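Local coordinates for putative uncharacterized protein PH0594 (Pyrococcus horikoshii, PDB 4HXE) that is probably a serine peptidase of the prolyl oligopeptidase family, with a beta-propeller beside an alpha/beta-hydrolase domain, and binds magnesium ions, at residues 74-79 and 107-112; 148-153 and 170-175; 196-201 and 238-243; 489-494 and 547-552. All coordinates share one frame; numbering follows the deposited sequence.

Contact 1 (74-79 and 107-112); sequences AFMRFN and RSIEWN
The indole NE1 of Trp111 donates its hydrogen to Arg65 O, a backbone oxygen of strand 62-66, and the same ring rests against Ala74. The side-chain contacts across the gap are apolar. Ala74 CB points toward the other strand and meets the indole around NE1, CE2 and CZ2. It lies 3.8 Å from Trp111 CZ2 and 3.9 Å from Trp111 NE1, and its approach to the ring is oblique. Trp111 sets CG anti to its carbonyl carbon (chi1 -75°), and this swings the ring back toward Ala74. Ile109 fills the middle. Its CG1 branch stands between the backbone N and the carbonyl carbon (chi1 48°), and CD1 extends from it to 4.1 Å from Ala74 CB. The other branch, Ile109 CG2, has a looser neighbour in Met76 CE at 4.4 Å. Met63 and Ile87 touch both Met76 and Ile109 and complete this buried apolar layer. Arg65 grips the second strand twice, because its NE also bonds Ile109 O. If Trp111 were an alanine, Arg65 O would lose its indole donor and a gap would probably open beside Ala74 CB. The axes of strands 74-77 and 107-111 run 159° apart in direction and 8.5 Å apart at closest approach. Arg107 and Ser108 form a classic beta bulge opposite Val121. Such side-chain packing between strands of successive four-stranded antiparallel sheets is typical of neighbouring blades in a beta-propeller.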
# COMPACT_ATOMS: atom_id res chain seq x y z
N ALA A 74 -3.64 31.84 14.58
CA ALA A 74 -3.50 30.42 14.86
C ALA A 74 -4.72 29.77 14.30
O ALA A 74 -5.81 30.41 14.16
CB ALA A 74 -3.42 30.16 16.36
N PHE A 75 -4.57 28.49 13.97
CA PHE A 75 -5.67 27.71 13.46
C PHE A 75 -5.35 26.24 13.60
O PHE A 75 -4.21 25.87 13.86
CB PHE A 75 -5.99 28.05 11.98
CG PHE A 75 -4.85 27.80 10.98
CD1 PHE A 75 -3.89 28.79 10.70
CD2 PHE A 75 -4.73 26.56 10.35
CE1 PHE A 75 -2.88 28.55 9.79
CE2 PHE A 75 -3.72 26.31 9.47
CZ PHE A 75 -2.80 27.31 9.17
N MET A 76 -6.36 25.41 13.39
CA MET A 76 -6.28 23.99 13.48
C MET A 76 -6.49 23.38 12.09
O MET A 76 -7.36 23.87 11.30
CB MET A 76 -7.40 23.52 14.40
CG MET A 76 -7.08 22.19 15.04
SD MET A 76 -6.01 22.51 16.48
CE MET A 76 -7.22 23.15 17.60
N ARG A 77 -5.69 22.36 11.78
CA ARG A 77 -5.93 21.47 10.66
C ARG A 77 -6.14 20.06 11.27
O ARG A 77 -5.38 19.67 12.14
CB ARG A 77 -4.74 21.39 9.73
CG ARG A 77 -4.50 22.61 8.88
CD ARG A 77 -4.00 22.20 7.47
NE ARG A 77 -4.22 23.36 6.60
CZ ARG A 77 -3.35 24.33 6.36
NH1 ARG A 77 -2.12 24.33 6.90
NH2 ARG A 77 -3.71 25.35 5.59
N PHE A 78 -7.14 19.32 10.80
CA PHE A 78 -7.64 18.08 11.47
C PHE A 78 -7.46 16.94 10.47
O PHE A 78 -7.21 17.22 9.31
CB PHE A 78 -9.13 18.23 11.88
CG PHE A 78 -9.38 19.08 13.13
CD1 PHE A 78 -9.84 20.39 13.02
CD2 PHE A 78 -9.23 18.55 14.42
CE1 PHE A 78 -10.13 21.15 14.16
CE2 PHE A 78 -9.50 19.30 15.57
CZ PHE A 78 -9.95 20.61 15.43
N ASN A 79 -7.55 15.67 10.87
CA ASN A 79 -7.02 14.59 10.00
C ASN A 79 -7.45 13.20 10.45
O ASN A 79 -7.22 12.83 11.60
CB ASN A 79 -5.48 14.73 9.94
CG ASN A 79 -4.79 13.70 9.06
OD1 ASN A 79 -3.60 13.46 9.24
ND2 ASN A 79 -5.51 13.11 8.09
N ARG A 107 -9.72 20.85 22.41
CA ARG A 107 -11.06 21.38 22.10
C ARG A 107 -11.11 22.89 21.90
O ARG A 107 -12.07 23.39 21.32
CB ARG A 107 -12.05 21.02 23.21
CG ARG A 107 -12.14 19.51 23.47
CD ARG A 107 -13.39 19.11 24.24
NE ARG A 107 -13.62 17.65 24.17
CZ ARG A 107 -13.75 16.86 25.25
NH1 ARG A 107 -13.69 17.35 26.50
NH2 ARG A 107 -13.97 15.55 25.09
N SER A 108 -10.16 23.62 22.48
CA SER A 108 -10.08 25.08 22.39
C SER A 108 -8.64 25.59 22.34
O SER A 108 -7.72 24.97 22.90
CB SER A 108 -10.85 25.76 23.51
OG SER A 108 -10.28 25.54 24.78
N ILE A 109 -8.45 26.68 21.60
CA ILE A 109 -7.23 27.50 21.65
C ILE A 109 -7.62 28.95 21.79
O ILE A 109 -8.60 29.39 21.19
CB ILE A 109 -6.32 27.34 20.43
CG1 ILE A 109 -7.10 27.44 19.11
CG2 ILE A 109 -5.58 25.99 20.52
CD1 ILE A 109 -6.20 27.48 17.85
N GLU A 110 -6.83 29.68 22.56
CA GLU A 110 -7.08 31.07 22.80
C GLU A 110 -5.73 31.74 23.02
O GLU A 110 -4.90 31.25 23.79
CB GLU A 110 -7.97 31.23 24.05
CG GLU A 110 -8.13 32.68 24.50
CD GLU A 110 -8.59 32.88 25.99
OE1 GLU A 110 -8.72 31.92 26.74
OE2 GLU A 110 -8.80 34.05 26.40
N TRP A 111 -5.52 32.87 22.35
CA TRP A 111 -4.31 33.62 22.57
C TRP A 111 -4.29 34.29 23.91
O TRP A 111 -5.33 34.80 24.42
CB TRP A 111 -4.20 34.72 21.53
CG TRP A 111 -3.81 34.23 20.18
CD1 TRP A 111 -4.63 34.09 19.07
CD2 TRP A 111 -2.44 33.89 19.70
NE1 TRP A 111 -3.91 33.69 17.96
CE2 TRP A 111 -2.57 33.58 18.26
CE3 TRP A 111 -1.18 33.84 20.31
CZ2 TRP A 111 -1.48 33.19 17.47
CZ3 TRP A 111 -0.09 33.46 19.51
CH2 TRP A 111 -0.23 33.11 18.14
N ASN A 112 -3.06 34.39 24.45
CA ASN A 112 -2.77 35.28 25.55
C ASN A 112 -2.64 36.68 24.97
O ASN A 112 -2.37 36.86 23.72
CB ASN A 112 -1.48 34.80 26.19
CG ASN A 112 -1.02 35.67 27.37
OD1 ASN A 112 -0.32 36.69 27.18
ND2 ASN A 112 -1.37 35.24 28.59

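Contact 2 (148-153 and 170-175); sequences DGEKTT and KPRFSS
The hydroxyl of Thr152 is wedged into the turn of the 170-175 segment, and this is the tight part of the contact. OG1 donates to Pro171 O at 2.8 Å and accepts from Ser174 N at 3.1 Å (N-H...O 160°). Ser174 OG reaches Pro171 O from the opposite face of the carbonyl plane, at 2.9 Å. Thr152 CG2, anti to the backbone N, packs 3.4 Å from Ser174 O. Beside it, Thr152 and Lys170 form an antiparallel hydrogen-bonded pair, with Thr152 N to Lys170 O at 2.8 Å. Pro171 to Ser174 is a type II beta turn, and it carries the chain from the last strand of one propeller blade to strand 175-179 of the next. A valine in place of Thr152 would probably cost Ser174 N an acceptor and Pro171 O one of its donors. Water 1 ties Thr152 OG1 to Glu150 OE2 and Phe173 N.

The Glu150 and Arg172 end is looser. Arg172 NE makes a weak bond to Glu150 O at 3.4 Å, at the edge of the guanidinium. Water 2 bridges the same oxygen to Arg172 NH2, which also pairs with Glu134. Glu150 OE1 pairs with Arg125. On the partly exposed side, Lys151 curls its bent chain past Lys170 O and Pro171, with CB 3.6 Å from Lys170 O.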
# COMPACT_ATOMS: atom_id res chain seq x y z
N ASP A 148 -14.40 7.22 29.34
CA ASP A 148 -13.25 6.39 29.60
C ASP A 148 -12.27 7.04 30.58
O ASP A 148 -11.03 7.11 30.33
CB ASP A 148 -12.60 6.02 28.25
CG ASP A 148 -11.62 4.84 28.36
OD1 ASP A 148 -11.64 4.03 29.34
OD2 ASP A 148 -10.77 4.83 27.47
N GLY A 149 -12.83 7.54 31.69
CA GLY A 149 -12.00 8.13 32.76
C GLY A 149 -11.50 9.53 32.41
O GLY A 149 -10.61 10.04 33.09
N GLU A 150 -12.08 10.16 31.36
CA GLU A 150 -11.61 11.48 30.87
C GLU A 150 -11.26 12.55 31.95
O GLU A 150 -12.08 12.87 32.85
CB GLU A 150 -12.65 12.06 29.92
CG GLU A 150 -12.22 13.43 29.36
CD GLU A 150 -13.13 13.96 28.25
OE1 GLU A 150 -13.50 13.21 27.31
OE2 GLU A 150 -13.50 15.17 28.33
N LYS A 151 -10.06 13.11 31.85
CA LYS A 151 -9.73 14.34 32.55
C LYS A 151 -9.56 15.48 31.56
O LYS A 151 -9.23 15.24 30.39
CB LYS A 151 -8.39 14.16 33.31
CG LYS A 151 -8.38 13.01 34.31
CD LYS A 151 -9.52 13.17 35.30
CE LYS A 151 -8.99 13.79 36.58
NZ LYS A 151 -8.81 12.72 37.60
N THR A 152 -9.71 16.71 32.04
CA THR A 152 -9.47 17.89 31.22
C THR A 152 -7.99 18.23 31.34
O THR A 152 -7.41 18.10 32.42
CB THR A 152 -10.35 19.09 31.63
OG1 THR A 152 -11.73 18.66 31.78
CG2 THR A 152 -10.29 20.18 30.58
N THR A 153 -7.39 18.67 30.22
CA THR A 153 -6.01 19.07 30.21
C THR A 153 -5.90 20.51 29.78
O THR A 153 -6.64 20.98 28.92
CB THR A 153 -5.16 18.19 29.23
OG1 THR A 153 -5.65 18.37 27.86
CG2 THR A 153 -5.20 16.70 29.62
N LYS A 170 -7.49 18.67 35.21
CA LYS A 170 -8.62 18.98 36.07
C LYS A 170 -9.68 17.93 35.83
O LYS A 170 -9.61 17.18 34.84
CB LYS A 170 -9.19 20.38 35.75
CG LYS A 170 -8.27 21.52 36.25
CD LYS A 170 -8.26 21.57 37.79
CE LYS A 170 -7.68 22.90 38.26
NZ LYS A 170 -7.45 22.81 39.74
N PRO A 171 -10.68 17.85 36.75
CA PRO A 171 -11.76 16.94 36.47
C PRO A 171 -12.39 17.09 35.09
O PRO A 171 -12.30 18.14 34.44
CB PRO A 171 -12.78 17.30 37.58
CG PRO A 171 -11.89 17.62 38.71
CD PRO A 171 -10.86 18.50 38.05
N ARG A 172 -13.02 16.01 34.63
CA ARG A 172 -13.76 16.00 33.43
C ARG A 172 -14.64 17.27 33.32
O ARG A 172 -15.19 17.73 34.32
CB ARG A 172 -14.66 14.78 33.58
CG ARG A 172 -15.39 14.36 32.36
CD ARG A 172 -16.23 13.12 32.77
NE ARG A 172 -15.35 12.08 33.24
CZ ARG A 172 -15.69 10.82 33.43
NH1 ARG A 172 -16.92 10.41 33.15
NH2 ARG A 172 -14.78 9.97 33.89
N PHE A 173 -14.72 17.84 32.11
CA PHE A 173 -15.64 18.91 31.77
C PHE A 173 -15.30 20.26 32.44
O PHE A 173 -16.18 21.06 32.74
CB PHE A 173 -17.09 18.50 32.11
CG PHE A 173 -17.85 18.05 30.94
CD1 PHE A 173 -19.22 18.05 30.96
CD2 PHE A 173 -17.18 17.65 29.78
CE1 PHE A 173 -19.96 17.64 29.87
CE2 PHE A 173 -17.92 17.25 28.67
CZ PHE A 173 -19.32 17.23 28.74
N SER A 174 -14.02 20.49 32.70
CA SER A 174 -13.56 21.78 33.16
C SER A 174 -13.28 22.66 31.96
O SER A 174 -13.08 22.15 30.88
CB SER A 174 -12.29 21.60 33.98
OG SER A 174 -12.55 20.92 35.21
N SER A 175 -13.18 23.99 32.15
CA SER A 175 -12.85 24.91 31.06
C SER A 175 -11.89 25.99 31.58
O SER A 175 -11.70 26.14 32.81
CB SER A 175 -14.12 25.51 30.41
OG SER A 175 -14.84 26.20 31.39
O HOH W 1 -13.18 17.18 29.88
O HOH W 2 -12.42 11.19 35.19

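Contact 3 (196-201 and 238-243); sequences YFKYWD and KYVSEH
Lys198 lays its CG over one face of the Tyr199 ring, 3.4 Å above the plane and offset toward the rim, before the chain turns to residues 238-243. A second flat group is the carboxylate of Glu242. Tyr239 N bonds Glu242 OE2 at 2.9 Å from above the carboxylate plane, 45° out of it. Lys238 N adds a weak bond to the same oxygen. With Glu242 N bonded to Tyr239 O, these bonds brace the type I beta turn from Tyr239 to Glu242.

Val240, in that turn, points toward the other segment. Its CG1 sits 3.6 Å from Phe197 O and 3.9 Å from Lys198 CB, and the Val240 and Lys198 side chains cross at about a right angle. Lys198 leaves its backbone with CG anti to N (chi1 174°), then bends at chi2 and chi3. This carries NZ to 2.6 Å from Lys238 O. Val240 also touches Trp506, and Glu510 accepts from Val240 N, so helix 504-511 backs the turn. The side chain of Asp244, which binds magnesium, is about 7 Å from that of Val240.

The contact lies at the surface, between loops of two successive propeller blades. Lys198 NZ is 6.7 Å from Glu242 OE2, too far for an ion pair, although the opposite charges probably still attract. The apolar touch is small, and the partial negative charge of Lys238 O would probably suit the nearby ammonium group.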
# COMPACT_ATOMS: atom_id res chain seq x y z
N TYR A 196 -22.90 18.78 37.02
CA TYR A 196 -22.77 19.31 35.67
C TYR A 196 -23.88 20.21 35.34
O TYR A 196 -25.05 19.88 35.57
CB TYR A 196 -22.80 18.20 34.61
CG TYR A 196 -21.72 17.18 34.76
CD1 TYR A 196 -22.05 15.84 35.11
CD2 TYR A 196 -20.39 17.51 34.53
CE1 TYR A 196 -21.05 14.89 35.23
CE2 TYR A 196 -19.38 16.57 34.64
CZ TYR A 196 -19.70 15.26 34.97
OH TYR A 196 -18.68 14.31 35.12
N PHE A 197 -23.52 21.32 34.72
CA PHE A 197 -24.45 22.35 34.31
C PHE A 197 -25.16 23.02 35.47
O PHE A 197 -26.01 23.83 35.25
CB PHE A 197 -25.40 21.87 33.18
CG PHE A 197 -24.66 21.47 31.92
CD1 PHE A 197 -24.29 20.13 31.70
CD2 PHE A 197 -24.24 22.44 31.00
CE1 PHE A 197 -23.57 19.76 30.55
CE2 PHE A 197 -23.52 22.08 29.86
CZ PHE A 197 -23.19 20.75 29.63
N LYS A 198 -24.81 22.69 36.72
CA LYS A 198 -25.49 23.29 37.85
C LYS A 198 -24.56 24.10 38.81
O LYS A 198 -24.83 25.26 39.05
CB LYS A 198 -26.33 22.25 38.61
CG LYS A 198 -26.94 22.83 39.89
CD LYS A 198 -28.39 23.30 39.78
CE LYS A 198 -29.21 22.08 40.16
NZ LYS A 198 -30.56 22.41 40.59
N TYR A 199 -23.47 23.50 39.32
CA TYR A 199 -22.53 24.21 40.15
C TYR A 199 -21.09 24.00 39.70
O TYR A 199 -20.72 22.90 39.28
CB TYR A 199 -22.66 23.72 41.57
CG TYR A 199 -24.01 23.97 42.19
CD1 TYR A 199 -24.78 22.87 42.65
CD2 TYR A 199 -24.50 25.27 42.38
CE1 TYR A 199 -26.02 23.07 43.27
CE2 TYR A 199 -25.74 25.47 43.04
CZ TYR A 199 -26.48 24.36 43.47
OH TYR A 199 -27.71 24.51 44.07
N TRP A 200 -20.28 25.04 39.82
CA TRP A 200 -18.87 24.98 39.48
C TRP A 200 -18.10 25.47 40.63
O TRP A 200 -18.63 26.22 41.50
CB TRP A 200 -18.58 25.91 38.30
CG TRP A 200 -19.08 25.40 37.00
CD1 TRP A 200 -18.35 24.72 36.01
CD2 TRP A 200 -20.44 25.54 36.45
NE1 TRP A 200 -19.14 24.43 34.92
CE2 TRP A 200 -20.41 24.91 35.10
CE3 TRP A 200 -21.64 26.12 36.90
CZ2 TRP A 200 -21.54 24.83 34.31
CZ3 TRP A 200 -22.76 26.05 36.06
CH2 TRP A 200 -22.72 25.41 34.81
N ASP A 201 -16.83 25.12 40.65
CA ASP A 201 -15.86 25.84 41.44
C ASP A 201 -15.00 26.59 40.44
O ASP A 201 -14.69 26.09 39.35
CB ASP A 201 -15.03 24.91 42.28
CG ASP A 201 -15.88 24.17 43.34
OD1 ASP A 201 -16.85 24.72 43.88
OD2 ASP A 201 -15.59 23.02 43.62
N LYS A 238 -31.70 27.34 41.27
CA LYS A 238 -32.46 26.14 41.65
C LYS A 238 -32.65 25.14 40.51
O LYS A 238 -32.70 23.94 40.75
CB LYS A 238 -33.82 26.54 42.21
CG LYS A 238 -33.64 27.27 43.54
CD LYS A 238 -34.93 27.64 44.27
CE LYS A 238 -34.43 28.46 45.49
NZ LYS A 238 -35.43 28.46 46.61
N TYR A 239 -32.81 25.63 39.28
CA TYR A 239 -33.06 24.72 38.14
C TYR A 239 -32.08 25.09 37.09
O TYR A 239 -31.85 26.31 36.85
CB TYR A 239 -34.49 24.88 37.59
CG TYR A 239 -35.55 24.72 38.66
CD1 TYR A 239 -35.92 23.46 39.10
CD2 TYR A 239 -36.11 25.84 39.30
CE1 TYR A 239 -36.87 23.28 40.12
CE2 TYR A 239 -37.05 25.69 40.31
CZ TYR A 239 -37.43 24.41 40.70
OH TYR A 239 -38.33 24.27 41.69
N VAL A 240 -31.49 24.09 36.45
CA VAL A 240 -30.62 24.39 35.35
C VAL A 240 -31.43 25.08 34.26
O VAL A 240 -30.87 25.89 33.52
CB VAL A 240 -29.84 23.16 34.79
CG1 VAL A 240 -29.18 22.38 35.95
CG2 VAL A 240 -30.76 22.25 34.04
N SER A 241 -32.74 24.81 34.18
CA SER A 241 -33.60 25.48 33.18
C SER A 241 -33.79 27.02 33.38
O SER A 241 -34.41 27.70 32.53
CB SER A 241 -34.97 24.81 33.19
OG SER A 241 -34.82 23.44 32.80
N GLU A 242 -33.29 27.55 34.49
CA GLU A 242 -33.44 28.97 34.74
C GLU A 242 -32.67 29.72 33.65
O GLU A 242 -31.69 29.19 33.12
CB GLU A 242 -32.88 29.35 36.16
CG GLU A 242 -33.87 29.19 37.29
CD GLU A 242 -33.17 29.30 38.65
OE1 GLU A 242 -32.41 30.26 38.87
OE2 GLU A 242 -33.40 28.42 39.49
N HIS A 243 -33.07 30.96 33.37
CA HIS A 243 -32.35 31.76 32.38
C HIS A 243 -30.92 32.05 32.78
O HIS A 243 -30.66 32.54 33.83
CB HIS A 243 -33.03 33.10 32.12
CG HIS A 243 -34.29 33.00 31.29
ND1 HIS A 243 -34.55 31.94 30.46
CD2 HIS A 243 -35.35 33.87 31.15
CE1 HIS A 243 -35.72 32.14 29.84
NE2 HIS A 243 -36.23 33.29 30.26

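Contact 4 (489-494 and 547-552); sequences NGISYW and YRCPLD
Two loops of the alpha/beta-hydrolase domain meet here, each following a parallel strand of the central sheet, and Cys549 of one is set against Asn489 and Gly490 of the other. Cys549 points toward the 489-494 loop. Its CB lies 3.2 Å from Gly490 O and 3.4 Å from Asn489 O, so the side chain is held against two successive carbonyls. Gly490 O is buried and has no polar partner in the model; a carbon atom covers it instead. Cys549 SG stands anti to its carbonyl carbon (chi1 -67°) and lies 3.5 Å from Asn489 O. Ile491 reaches the sulfur with CD1, at 3.9 Å. Its CG1, anti to the carbonyl carbon, carries CD1 there, while the other branch, CG2, lies 3.6 Å above the ring of Trp494, over its centre. Ile491 therefore fills the space between the sulfur and the start of helix 494-500, for which Tyr493 is the N-cap residue. The touching runs of chain point 60° apart. Beyond this point the loops are joined through others. Asn489 ND2 and Cys549 N bond the two carboxylate oxygens of Asp546, and Asn489 OD1 bonds His580 NE2. Tyr493 OH meets Tyr493 OH of the second subunit. Asp546 and His578 probably belong to a Ser-His-Asp triad, and Cys549 touches residues of the probable nucleophile elbow. Both loops therefore probably help to position the likely acid, in the second shell of what looks like the catalytic site of a serine hydrolase.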
# COMPACT_ATOMS: atom_id res chain seq x y z
N ASN A 489 -34.62 10.46 17.49
CA ASN A 489 -33.70 10.66 18.59
C ASN A 489 -34.44 11.18 19.78
O ASN A 489 -34.05 12.21 20.39
CB ASN A 489 -32.62 11.65 18.12
CG ASN A 489 -31.77 11.04 17.01
OD1 ASN A 489 -32.15 11.11 15.86
ND2 ASN A 489 -30.69 10.31 17.39
N GLY A 490 -35.54 10.48 20.09
CA GLY A 490 -36.56 11.03 20.98
C GLY A 490 -36.58 10.38 22.34
O GLY A 490 -35.58 9.82 22.76
N ILE A 491 -37.70 10.54 23.04
CA ILE A 491 -37.93 9.91 24.32
C ILE A 491 -39.25 9.14 24.25
O ILE A 491 -40.26 9.68 23.81
CB ILE A 491 -38.03 10.93 25.51
CG1 ILE A 491 -36.70 11.71 25.65
CG2 ILE A 491 -38.40 10.16 26.83
CD1 ILE A 491 -35.67 10.88 26.38
N SER A 492 -39.20 7.84 24.59
CA SER A 492 -40.42 7.07 24.83
C SER A 492 -40.51 6.64 26.32
O SER A 492 -41.62 6.25 26.80
CB SER A 492 -40.46 5.85 23.90
OG SER A 492 -39.46 4.94 24.25
N TYR A 493 -39.37 6.66 27.04
CA TYR A 493 -39.40 6.27 28.47
C TYR A 493 -38.44 7.09 29.34
O TYR A 493 -37.21 6.91 29.28
CB TYR A 493 -39.16 4.76 28.66
CG TYR A 493 -39.45 4.16 30.04
CD1 TYR A 493 -40.20 4.84 31.01
CD2 TYR A 493 -39.00 2.90 30.34
CE1 TYR A 493 -40.46 4.28 32.28
CE2 TYR A 493 -39.27 2.32 31.59
CZ TYR A 493 -40.00 3.03 32.55
OH TYR A 493 -40.20 2.42 33.77
N TRP A 494 -39.00 8.00 30.16
CA TRP A 494 -38.13 8.84 30.99
C TRP A 494 -37.26 8.06 31.93
O TRP A 494 -36.16 8.49 32.26
CB TRP A 494 -38.96 9.82 31.80
CG TRP A 494 -39.65 10.79 30.88
CD1 TRP A 494 -41.03 10.93 30.63
CD2 TRP A 494 -38.99 11.80 30.03
NE1 TRP A 494 -41.24 11.98 29.70
CE2 TRP A 494 -40.06 12.51 29.30
CE3 TRP A 494 -37.67 12.20 29.85
CZ2 TRP A 494 -39.78 13.59 28.43
CZ3 TRP A 494 -37.40 13.28 28.96
CH2 TRP A 494 -38.45 13.95 28.26
N TYR A 547 -25.98 9.77 22.60
CA TYR A 547 -25.95 9.47 24.04
C TYR A 547 -26.81 10.41 24.84
O TYR A 547 -26.92 10.25 26.06
CB TYR A 547 -24.50 9.45 24.60
CG TYR A 547 -23.60 8.60 23.76
CD1 TYR A 547 -22.34 9.07 23.38
CD2 TYR A 547 -24.00 7.31 23.33
CE1 TYR A 547 -21.50 8.30 22.61
CE2 TYR A 547 -23.17 6.51 22.52
CZ TYR A 547 -21.93 7.01 22.18
OH TYR A 547 -21.11 6.30 21.36
N ARG A 548 -27.40 11.38 24.15
CA ARG A 548 -28.30 12.34 24.76
C ARG A 548 -29.66 11.66 24.93
O ARG A 548 -30.27 11.69 26.03
CB ARG A 548 -28.36 13.62 23.90
CG ARG A 548 -29.46 14.62 24.36
CD ARG A 548 -29.20 15.13 25.80
NE ARG A 548 -27.76 15.29 26.03
CZ ARG A 548 -27.03 16.31 25.60
NH1 ARG A 548 -25.72 16.31 25.81
NH2 ARG A 548 -27.61 17.34 24.97
N CYS A 549 -30.16 11.08 23.82
CA CYS A 549 -31.32 10.18 23.89
C CYS A 549 -30.85 8.85 23.30
O CYS A 549 -30.84 8.71 22.08
CB CYS A 549 -32.48 10.70 23.04
SG CYS A 549 -33.13 12.24 23.75
N PRO A 550 -30.45 7.90 24.17
CA PRO A 550 -29.80 6.72 23.65
C PRO A 550 -30.82 5.88 22.86
O PRO A 550 -32.05 6.11 22.92
CB PRO A 550 -29.28 6.01 24.93
CG PRO A 550 -29.18 7.14 25.96
CD PRO A 550 -30.41 7.94 25.65
N LEU A 551 -30.30 4.92 22.12
CA LEU A 551 -31.06 4.12 21.15
C LEU A 551 -32.29 3.47 21.74
O LEU A 551 -33.33 3.26 21.07
CB LEU A 551 -30.10 3.01 20.62
CG LEU A 551 -30.72 2.11 19.52
CD1 LEU A 551 -31.14 2.90 18.26
CD2 LEU A 551 -29.77 0.91 19.19
N ASP A 552 -32.22 3.07 23.00
CA ASP A 552 -33.40 2.36 23.53
C ASP A 552 -34.70 3.22 23.45
O ASP A 552 -35.81 2.69 23.38
CB ASP A 552 -33.21 1.98 25.02
CG ASP A 552 -33.04 3.23 25.88
OD1 ASP A 552 -33.76 3.30 26.89
OD2 ASP A 552 -32.22 4.15 25.53

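How the contacts relate
From the N terminus, the four contacts follow in series, and none nests in or crosses another. Contact 1 closes first, joining the second propeller sheet to the third. Contact 2 closes a strand hairpin in that third sheet and leads into the fourth. They are linked by a salt bridge, Arg107 NH1 to Glu150 OE2 at 2.9 Å. Contact 3 joins a loop of the fourth sheet to one of the fifth. It packs on contact 2, with Phe173 CD1 3.8 Å from Tyr196 CD2. Contact 4 closes the longest loop, inside the hydrolase domain, and touches none of the others. Its nearest neighbour is contact 3, about 6 Å away between nearest atoms.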